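Local atomic coordinates of type ii site-specific deoxyribonuclease (Klebsiella pneumoniae, PDB entry 6EKR), a protein that probably cleaves double-stranded DNA at a specific recognition sequence, as a type IIP restriction endonuclease of the PD-(D/E)xK nuclease superfamily. Residues S104-N108 / T285-L290. The protein carries 2 engineered substitutions. Numbering follows the deposited sequence.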
loop_
_atom_site.group_PDB
_atom_site.type_symbol
_atom_site.label_atom_id
_atom_site.label_comp_id
_atom_site.label_asym_id
_atom_site.label_seq_id
_atom_site.Cartn_x
_atom_site.Cartn_y
_atom_site.Cartn_z
ATOM N N SER A 104 -31.432 6.726 -8.978
ATOM C CA SER A 104 -30.005 6.754 -8.717
ATOM C C SER A 104 -29.675 7.476 -7.415
ATOM O O SER A 104 -28.896 6.959 -6.631
ATOM C CB SER A 104 -29.251 7.363 -9.900
ATOM O OG SER A 104 -27.889 7.606 -9.594
ATOM N N ARG A 105 -30.271 8.646 -7.176
ATOM C CA ARG A 105 -29.988 9.431 -5.956
ATOM C C ARG A 105 -30.323 8.685 -4.673
ATOM O O ARG A 105 -29.645 8.839 -3.661
ATOM C CB ARG A 105 -30.767 10.743 -5.939
ATOM C CG ARG A 105 -30.142 11.896 -6.694
ATOM C CD ARG A 105 -31.115 13.087 -6.711
ATOM N NE ARG A 105 -30.789 14.095 -7.727
ATOM C CZ ARG A 105 -31.698 14.826 -8.371
ATOM N NH1 ARG A 105 -32.993 14.652 -8.123
ATOM N NH2 ARG A 105 -31.312 15.722 -9.272
ATOM N N ARG A 106 -31.387 7.896 -4.714
ATOM C CA ARG A 106 -31.855 7.197 -3.530
ATOM C C ARG A 106 -31.085 5.895 -3.309
ATOM O O ARG A 106 -30.825 5.517 -2.166
ATOM C CB ARG A 106 -33.360 6.949 -3.598
ATOM C CG ARG A 106 -33.935 6.401 -2.312
ATOM C CD ARG A 106 -35.406 6.077 -2.463
ATOM N NE ARG A 106 -35.689 5.203 -3.607
ATOM C CZ ARG A 106 -36.913 4.917 -4.038
ATOM N NH1 ARG A 106 -37.975 5.432 -3.424
ATOM N NH2 ARG A 106 -37.076 4.123 -5.085
ATOM N N ALA A 107 -30.727 5.218 -4.402
ATOM C CA ALA A 107 -29.826 4.066 -4.333
ATOM C C ALA A 107 -28.513 4.515 -3.693
ATOM O O ALA A 107 -28.002 3.873 -2.761
ATOM C CB ALA A 107 -29.583 3.487 -5.704
ATOM N N ASN A 108 -28.004 5.649 -4.167
ATOM C CA ASN A 108 -26.805 6.235 -3.614
ATOM C C ASN A 108 -26.959 6.537 -2.135
ATOM O O ASN A 108 -26.111 6.157 -1.337
ATOM C CB ASN A 108 -26.430 7.501 -4.366
ATOM C CG ASN A 108 -24.975 7.846 -4.216
ATOM O OD1 ASN A 108 -24.107 7.072 -4.615
ATOM N ND2 ASN A 108 -24.692 9.015 -3.653
ATOM N N THR A 285 -21.434 7.547 -9.783
ATOM C CA THR A 285 -22.048 7.510 -8.458
ATOM C C THR A 285 -22.346 6.061 -8.074
ATOM O O THR A 285 -22.314 5.183 -8.944
ATOM C CB THR A 285 -23.329 8.373 -8.480
ATOM O OG1 THR A 285 -22.959 9.751 -8.565
ATOM C CG2 THR A 285 -24.123 8.219 -7.248
HETATM N N MSE A 286 -22.609 5.789 -6.793
HETATM C CA MSE A 286 -22.945 4.418 -6.377
HETATM C C MSE A 286 -24.313 3.983 -6.892
HETATM O O MSE A 286 -24.538 2.799 -7.136
HETATM C CB MSE A 286 -22.833 4.216 -4.862
HETATM C CG MSE A 286 -21.416 3.928 -4.356
HETATM SE SE MSE A 286 -20.463 2.536 -5.352
HETATM C CE MSE A 286 -21.641 1.026 -4.969
ATOM N N GLY A 287 -25.219 4.948 -7.057
ATOM C CA GLY A 287 -26.458 4.740 -7.807
ATOM C C GLY A 287 -26.199 4.496 -9.292
ATOM O O GLY A 287 -26.828 3.619 -9.895
ATOM N N ASP A 288 -25.279 5.261 -9.887
ATOM C CA ASP A 288 -24.875 5.028 -11.279
ATOM C C ASP A 288 -24.173 3.683 -11.434
ATOM O O ASP A 288 -24.263 3.039 -12.491
ATOM C CB ASP A 288 -23.947 6.139 -11.787
ATOM C CG ASP A 288 -24.641 7.497 -11.904
ATOM O OD1 ASP A 288 -25.899 7.546 -12.006
ATOM O OD2 ASP A 288 -23.910 8.517 -11.900
ATOM N N PHE A 289 -23.466 3.281 -10.375
ATOM C CA PHE A 289 -22.776 1.998 -10.318
ATOM C C PHE A 289 -23.696 0.836 -10.635
ATOM O O PHE A 289 -23.336 -0.031 -11.420
ATOM C CB PHE A 289 -22.142 1.780 -8.939
ATOM C CG PHE A 289 -21.504 0.418 -8.769
ATOM C CD1 PHE A 289 -20.208 0.180 -9.221
ATOM C CD2 PHE A 289 -22.204 -0.620 -8.168
ATOM C CE1 PHE A 289 -19.624 -1.069 -9.074
ATOM C CE2 PHE A 289 -21.627 -1.868 -8.026
ATOM C CZ PHE A 289 -20.333 -2.093 -8.479
ATOM N N LEU A 290 -24.873 0.818 -10.015
ATOM C CA LEU A 290 -25.789 -0.306 -10.159
ATOM C C LEU A 290 -26.231 -0.425 -11.588
ATOM O O LEU A 290 -26.156 -1.506 -12.167
ATOM C CB LEU A 290 -26.992 -0.178 -9.232
ATOM C CG LEU A 290 -26.655 -0.078 -7.747
ATOM C CD1 LEU A 290 -27.842 0.447 -6.972
ATOM C CD2 LEU A 290 -26.208 -1.434 -7.226
#
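With chi1 of 170°, the hydroxyl of Ser104 extends away from its own backbone N to Asp288, whose carboxylate is swung beside the backbone N of Asp288. Ser104 OG donates a hydrogen bond to Asp288 OD1 at 3.1 Å, arriving from above the carboxylate plane, 55° out of it. One turn later, chi1 of -158° carries the amide of Asn108 to the start of helix 286-298. Its OD1 accepts two weak and doubtful bonds, a bent one from Met286 N at 2.9 Å and a longer one from Gly287 N, the oxygen's position being less certain; ND2 is held by the carbonyl of Cys266. Between these polar groups the axes of segments 104-108 and 286-290 approach to 7.5 Å. Gly287 has no side chain to keep the backbones apart, and Gly287 CA makes a C-H···O contact with Ser104 O at 3.5 Å. Ala107 CB packs on Leu290 CD1 at 3.7 Å, and Phe88 of helix 78-91 touches both residues. Helix 101-125 is thus joined to the helix that follows edge strand 283-285 of the mixed sheet. If the modelled amide is right, Asn108 OD1 would offer an acceptor to the N-H groups of Met286 and Gly287, which lack carbonyl partners within their own helix.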